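Long-range contact in exosome complex component Rrp41 (Archaeoglobus fulgidus, PDB 3M7N), which probably serves as a catalytic subunit of the archaeal exosome, degrading RNA from its 3' end and also able to synthesise heteromeric RNA tails: residues A108-F118 / L148-I159. The protein carries 1 engineered substitution. Sequence-based numbering, arbitrary orientation.
Sequences AFEAVIMKELF and LVDAGVPMKGMI
Ile113 and Met155 face each other as a single antiparallel, non-hydrogen-bonded bridge, flanked by two backbone bonds. Lys156 N donates to Val112 O at 2.9 Å. Met114 N gives the other, nearly straight bond (171° at the hydrogen) to Pro154 O, but approaches from above the carbonyl plane. Met155 CA adds a CH...O contact to Val112 O. Phe109, Leu148, Met155 and Ile159 form an apolar cluster beside the bridge. Phe109 has CG opposite its carbonyl carbon (chi1 -72°), which sends the ring between Leu148 and Ile159. Leu148 CD1 presses tightly on Phe109 CD2 (3.3 Å), and Ile159 CG1 meets Phe109 CE2 at 3.6 Å; both come in obliquely. The Met155 chain bends at chi3 (77°), and its CE reaches the ring edge near its plane. Met155 CE also meets Val112 CG1 at 3.6 Å. With Phe109 cut back to an alanine, Leu148 CD1, Ile159 CG1 and Met155 CE would probably lose the ring they share, leaving a gap between Leu148 and Ile159. At the far end Pro154 CD sits at the edge of the Phe118 ring, 3.9 Å from CE1. Pro154 CB packs on Leu117 CD1 and Met114 SD. Leu232 of the neighbouring exonuclease 2 subunit also packs on Val112. In this RNase PH family subunit, the contact ties the link after helix 96-110 to that between helix 136-150 and strand 158-167. Polar backbone pairing holds the register, while a largely buried apolar cluster fills the space between the two helix ends.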
ATOM      1  N   ALA E 108     -13.536  -1.422  22.726  1.00 27.51           N
ATOM      2  CA  ALA E 108     -14.481  -2.012  23.672  1.00 29.25           C
ATOM      3  C   ALA E 108     -14.189  -3.488  23.891  1.00 31.80           C
ATOM      4  O   ALA E 108     -14.364  -4.013  24.990  1.00 35.32           O
ATOM      5  CB  ALA E 108     -15.943  -1.803  23.212  1.00 20.18           C
ATOM      6  N   PHE E 109     -13.737  -4.173  22.848  1.00 34.11           N
ATOM      7  CA  PHE E 109     -13.482  -5.602  22.995  1.00 29.36           C
ATOM      8  C   PHE E 109     -12.081  -5.914  23.493  1.00 32.92           C
ATOM      9  O   PHE E 109     -11.860  -6.957  24.126  1.00 30.95           O
ATOM     10  CB  PHE E 109     -13.831  -6.354  21.712  1.00 29.23           C
ATOM     11  CG  PHE E 109     -15.312  -6.452  21.468  1.00 30.45           C
ATOM     12  CD1 PHE E 109     -15.934  -5.628  20.548  1.00 29.81           C
ATOM     13  CD2 PHE E 109     -16.095  -7.345  22.205  1.00 23.84           C
ATOM     14  CE1 PHE E 109     -17.318  -5.711  20.338  1.00 26.62           C
ATOM     15  CE2 PHE E 109     -17.450  -7.434  21.997  1.00 23.08           C
ATOM     16  CZ  PHE E 109     -18.067  -6.618  21.063  1.00 25.20           C
ATOM     17  N   GLU E 110     -11.133  -5.010  23.221  1.00 38.42           N
ATOM     18  CA  GLU E 110      -9.756  -5.222  23.668  1.00 38.54           C
ATOM     19  C   GLU E 110      -9.781  -5.285  25.171  1.00 35.84           C
ATOM     20  O   GLU E 110      -9.000  -5.989  25.798  1.00 35.21           O
ATOM     21  CB  GLU E 110      -8.828  -4.094  23.208  1.00 38.57           C
ATOM     22  CG  GLU E 110      -8.594  -4.080  21.709  1.00 40.46           C
ATOM     23  CD  GLU E 110      -7.559  -3.056  21.276  1.00 46.15           C
ATOM     24  OE1 GLU E 110      -7.692  -1.849  21.611  1.00 48.37           O
ATOM     25  OE2 GLU E 110      -6.608  -3.464  20.586  1.00 44.12           O
ATOM     26  N   ALA E 111     -10.726  -4.545  25.731  1.00 41.89           N
ATOM     27  CA  ALA E 111     -10.920  -4.459  27.176  1.00 42.30           C
ATOM     28  C   ALA E 111     -11.479  -5.747  27.808  1.00 43.80           C
ATOM     29  O   ALA E 111     -11.578  -5.846  29.028  1.00 47.33           O
ATOM     30  CB  ALA E 111     -11.843  -3.263  27.491  1.00 36.03           C
ATOM     31  N   VAL E 112     -11.825  -6.735  26.987  1.00 39.03           N
ATOM     32  CA  VAL E 112     -12.622  -7.850  27.467  1.00 38.19           C
ATOM     33  C   VAL E 112     -12.214  -9.248  26.963  1.00 38.79           C
ATOM     34  O   VAL E 112     -12.313 -10.232  27.692  1.00 38.48           O
ATOM     35  CB  VAL E 112     -14.105  -7.559  27.184  1.00 39.11           C
ATOM     36  CG1 VAL E 112     -14.888  -8.827  27.032  1.00 38.65           C
ATOM     37  CG2 VAL E 112     -14.680  -6.686  28.298  1.00 37.52           C
ATOM     38  N   ILE E 113     -11.771  -9.337  25.717  1.00 38.33           N
ATOM     39  CA  ILE E 113     -11.259 -10.597  25.191  1.00 38.83           C
ATOM     40  C   ILE E 113      -9.970 -10.966  25.911  1.00 36.56           C
ATOM     41  O   ILE E 113      -9.106 -10.121  26.112  1.00 37.96           O
ATOM     42  CB  ILE E 113     -10.995 -10.503  23.661  1.00 36.50           C
ATOM     43  CG1 ILE E 113     -12.325 -10.464  22.901  1.00 32.71           C
ATOM     44  CG2 ILE E 113     -10.117 -11.649  23.198  1.00 28.85           C
ATOM     45  CD1 ILE E 113     -12.238  -9.896  21.488  1.00 32.06           C
ATOM     46  N   MET E 114      -9.847 -12.220  26.328  1.00 37.77           N
ATOM     47  CA  MET E 114      -8.599 -12.681  26.936  1.00 41.74           C
ATOM     48  C   MET E 114      -7.536 -12.930  25.853  1.00 41.09           C
ATOM     49  O   MET E 114      -7.235 -14.068  25.493  1.00 38.76           O
ATOM     50  CB  MET E 114      -8.833 -13.928  27.796  1.00 36.11           C
ATOM     51  CG  MET E 114      -9.851 -13.718  28.911  1.00 44.59           C
ATOM     52  SD  MET E 114     -10.144 -15.219  29.866  1.00 48.66           S
ATOM     53  CE  MET E 114      -8.533 -15.470  30.621  1.00 44.41           C
ATOM     54  N   LYS E 115      -6.968 -11.853  25.333  1.00 45.10           N
ATOM     55  CA  LYS E 115      -6.056 -11.973  24.205  1.00 44.50           C
ATOM     56  C   LYS E 115      -4.714 -12.630  24.560  1.00 46.46           C
ATOM     57  O   LYS E 115      -4.073 -13.241  23.703  1.00 43.76           O
ATOM     58  CB  LYS E 115      -5.880 -10.632  23.496  1.00 40.47           C
ATOM     59  CG  LYS E 115      -5.724  -9.454  24.425  1.00 48.61           C
ATOM     60  CD  LYS E 115      -6.377  -8.242  23.819  1.00 47.02           C
ATOM     61  CE  LYS E 115      -5.823  -6.955  24.405  1.00 46.77           C
ATOM     62  NZ  LYS E 115      -6.246  -5.823  23.517  1.00 46.80           N
ATOM     63  N   GLU E 116      -4.312 -12.547  25.822  1.00 43.47           N
ATOM     64  CA  GLU E 116      -3.082 -13.214  26.260  1.00 47.09           C
ATOM     65  C   GLU E 116      -3.046 -14.711  25.944  1.00 45.51           C
ATOM     66  O   GLU E 116      -1.987 -15.339  25.963  1.00 43.61           O
ATOM     67  CB  GLU E 116      -2.862 -13.020  27.760  1.00 48.89           C
ATOM     68  CG  GLU E 116      -2.478 -11.607  28.150  1.00 57.48           C
ATOM     69  CD  GLU E 116      -3.637 -10.637  28.033  1.00 63.31           C
ATOM     70  OE1 GLU E 116      -3.383  -9.460  27.670  1.00 61.29           O
ATOM     71  OE2 GLU E 116      -4.795 -11.060  28.299  1.00 56.63           O
ATOM     72  N   LEU E 117      -4.207 -15.286  25.672  1.00 48.37           N
ATOM     73  CA  LEU E 117      -4.295 -16.722  25.445  1.00 46.64           C
ATOM     74  C   LEU E 117      -3.848 -17.098  24.049  1.00 45.53           C
ATOM     75  O   LEU E 117      -3.551 -18.256  23.783  1.00 48.09           O
ATOM     76  CB  LEU E 117      -5.724 -17.197  25.659  1.00 45.15           C
ATOM     77  CG  LEU E 117      -6.145 -17.207  27.122  1.00 49.03           C
ATOM     78  CD1 LEU E 117      -7.625 -17.503  27.230  1.00 48.56           C
ATOM     79  CD2 LEU E 117      -5.321 -18.233  27.886  1.00 44.87           C
ATOM     80  N   PHE E 118      -3.818 -16.123  23.154  1.00 40.32           N
ATOM     81  CA  PHE E 118      -3.508 -16.416  21.766  1.00 43.26           C
ATOM     82  C   PHE E 118      -2.415 -15.500  21.215  1.00 43.48           C
ATOM     83  O   PHE E 118      -2.656 -14.706  20.308  1.00 43.17           O
ATOM     84  CB  PHE E 118      -4.777 -16.355  20.911  1.00 41.71           C
ATOM     85  CG  PHE E 118      -5.914 -17.136  21.481  1.00 42.94           C
ATOM     86  CD1 PHE E 118      -7.007 -16.491  22.030  1.00 45.01           C
ATOM     87  CD2 PHE E 118      -5.874 -18.520  21.512  1.00 47.04           C
ATOM     88  CE1 PHE E 118      -8.051 -17.213  22.578  1.00 41.41           C
ATOM     89  CE2 PHE E 118      -6.916 -19.242  22.058  1.00 44.43           C
ATOM     90  CZ  PHE E 118      -8.006 -18.584  22.587  1.00 43.40           C
ATOM     91  N   LEU E 148     -18.894 -13.288  19.065  1.00 33.26           N
ATOM     92  CA  LEU E 148     -17.707 -13.686  19.812  1.00 31.43           C
ATOM     93  C   LEU E 148     -18.018 -14.879  20.703  1.00 33.81           C
ATOM     94  O   LEU E 148     -17.245 -15.844  20.753  1.00 36.81           O
ATOM     95  CB  LEU E 148     -17.142 -12.511  20.619  1.00 30.19           C
ATOM     96  CG  LEU E 148     -16.394 -11.445  19.791  1.00 32.22           C
ATOM     97  CD1 LEU E 148     -16.110 -10.188  20.591  1.00 25.28           C
ATOM     98  CD2 LEU E 148     -15.099 -12.004  19.195  1.00 28.19           C
ATOM     99  N   VAL E 149     -19.161 -14.841  21.382  1.00 30.26           N
ATOM    100  CA  VAL E 149     -19.496 -15.942  22.276  1.00 33.68           C
ATOM    101  C   VAL E 149     -19.777 -17.202  21.481  1.00 27.77           C
ATOM    102  O   VAL E 149     -19.366 -18.290  21.866  1.00 25.36           O
ATOM    103  CB  VAL E 149     -20.689 -15.609  23.210  1.00 35.83           C
ATOM    104  CG1 VAL E 149     -21.094 -16.838  24.006  1.00 32.40           C
ATOM    105  CG2 VAL E 149     -20.316 -14.475  24.154  1.00 32.16           C
ATOM    106  N   ASP E 150     -20.462 -17.028  20.355  1.00 30.05           N
ATOM    107  CA  ASP E 150     -20.780 -18.124  19.450  1.00 31.07           C
ATOM    108  C   ASP E 150     -19.495 -18.808  18.955  1.00 36.42           C
ATOM    109  O   ASP E 150     -19.450 -20.029  18.791  1.00 34.36           O
ATOM    110  CB  ASP E 150     -21.627 -17.601  18.285  1.00 32.00           C
ATOM    111  CG  ASP E 150     -22.087 -18.710  17.329  1.00 37.73           C
ATOM    112  OD1 ASP E 150     -22.103 -18.476  16.100  1.00 37.90           O
ATOM    113  OD2 ASP E 150     -22.450 -19.807  17.797  1.00 39.96           O
ATOM    114  N   ALA E 151     -18.444 -18.016  18.747  1.00 34.08           N
ATOM    115  CA  ALA E 151     -17.142 -18.548  18.331  1.00 37.40           C
ATOM    116  C   ALA E 151     -16.312 -19.022  19.515  1.00 36.53           C
ATOM    117  O   ALA E 151     -15.176 -19.443  19.358  1.00 37.18           O
ATOM    118  CB  ALA E 151     -16.359 -17.502  17.511  1.00 37.60           C
ATOM    119  N   GLY E 152     -16.874 -18.945  20.712  1.00 37.80           N
ATOM    120  CA  GLY E 152     -16.192 -19.482  21.877  1.00 36.65           C
ATOM    121  C   GLY E 152     -14.888 -18.792  22.242  1.00 37.32           C
ATOM    122  O   GLY E 152     -14.018 -19.401  22.849  1.00 38.04           O
ATOM    123  N   VAL E 153     -14.721 -17.521  21.893  1.00 35.07           N
ATOM    124  CA  VAL E 153     -13.489 -16.868  22.315  1.00 39.66           C
ATOM    125  C   VAL E 153     -13.622 -16.339  23.740  1.00 38.71           C
ATOM    126  O   VAL E 153     -14.544 -15.590  24.055  1.00 36.27           O
ATOM    127  CB  VAL E 153     -12.993 -15.804  21.308  1.00 37.57           C
ATOM    128  CG1 VAL E 153     -13.839 -15.825  20.059  1.00 32.94           C
ATOM    129  CG2 VAL E 153     -12.924 -14.426  21.930  1.00 30.49           C
ATOM    130  N   PRO E 154     -12.709 -16.769  24.613  1.00 35.26           N
ATOM    131  CA  PRO E 154     -12.742 -16.471  26.048  1.00 38.45           C
ATOM    132  C   PRO E 154     -12.822 -14.970  26.313  1.00 40.95           C
ATOM    133  O   PRO E 154     -12.084 -14.188  25.706  1.00 39.76           O
ATOM    134  CB  PRO E 154     -11.419 -17.054  26.554  1.00 39.59           C
ATOM    135  CG  PRO E 154     -11.105 -18.150  25.588  1.00 38.76           C
ATOM    136  CD  PRO E 154     -11.569 -17.624  24.249  1.00 37.13           C
ATOM    137  N   MET E 155     -13.723 -14.580  27.208  1.00 41.23           N
ATOM    138  CA  MET E 155     -13.976 -13.169  27.502  1.00 40.79           C
ATOM    139  C   MET E 155     -14.247 -12.985  28.991  1.00 42.95           C
ATOM    140  O   MET E 155     -14.683 -13.923  29.669  1.00 43.52           O
ATOM    141  CB  MET E 155     -15.177 -12.656  26.693  1.00 41.72           C
ATOM    142  CG  MET E 155     -14.866 -12.257  25.253  1.00 40.29           C
ATOM    143  SD  MET E 155     -16.338 -12.114  24.198  1.00 43.79           S
ATOM    144  CE  MET E 155     -17.053 -10.551  24.693  1.00 39.65           C
ATOM    145  N   LYS E 156     -13.972 -11.785  29.503  1.00 41.40           N
ATOM    146  CA  LYS E 156     -14.247 -11.467  30.901  1.00 39.99           C
ATOM    147  C   LYS E 156     -15.750 -11.537  31.159  1.00 39.19           C
ATOM    148  O   LYS E 156     -16.192 -11.917  32.228  1.00 41.55           O
ATOM    149  CB  LYS E 156     -13.746 -10.063  31.242  1.00 39.69           C
ATOM    150  CG  LYS E 156     -12.264  -9.978  31.544  1.00 45.61           C
ATOM    151  CD  LYS E 156     -11.808  -8.523  31.615  1.00 48.48           C
ATOM    152  CE  LYS E 156     -10.288  -8.413  31.693  1.00 55.94           C
ATOM    153  NZ  LYS E 156      -9.812  -6.995  31.729  1.00 64.62           N
ATOM    154  N   GLY E 157     -16.525 -11.148  30.159  1.00 33.27           N
ATOM    155  CA  GLY E 157     -17.961 -11.175  30.242  1.00 28.49           C
ATOM    156  C   GLY E 157     -18.501 -10.666  28.924  1.00 32.95           C
ATOM    157  O   GLY E 157     -17.792 -10.626  27.937  1.00 34.32           O
ATOM    158  N   MET E 158     -19.752 -10.248  28.910  1.00 30.85           N
ATOM    159  CA  MET E 158     -20.373  -9.838  27.681  1.00 29.33           C
ATOM    160  C   MET E 158     -20.366  -8.330  27.490  1.00 31.85           C
ATOM    161  O   MET E 158     -20.206  -7.561  28.434  1.00 33.82           O
ATOM    162  CB  MET E 158     -21.796 -10.385  27.632  1.00 34.07           C
ATOM    163  CG  MET E 158     -21.844 -11.834  27.145  1.00 38.87           C
ATOM    164  SD  MET E 158     -22.277 -11.775  25.410  1.00 38.78           S
ATOM    165  CE  MET E 158     -23.190 -10.234  25.468  1.00 36.91           C
ATOM    166  N   ILE E 159     -20.548  -7.915  26.251  1.00 25.91           N
ATOM    167  CA  ILE E 159     -20.566  -6.520  25.931  1.00 24.35           C
ATOM    168  C   ILE E 159     -21.986  -6.199  25.514  1.00 26.17           C
ATOM    169  O   ILE E 159     -22.555  -6.869  24.657  1.00 26.62           O
ATOM    170  CB  ILE E 159     -19.569  -6.212  24.781  1.00 26.69           C
ATOM    171  CG1 ILE E 159     -18.129  -6.228  25.301  1.00 25.50           C
ATOM    172  CG2 ILE E 159     -19.871  -4.884  24.154  1.00 19.98           C
ATOM    173  CD1 ILE E 159     -17.825  -5.140  26.334  1.00 31.16           C
TER
HETATM  174  O   HOH W   1      -9.755  -4.678  30.248  1.00 48.61           O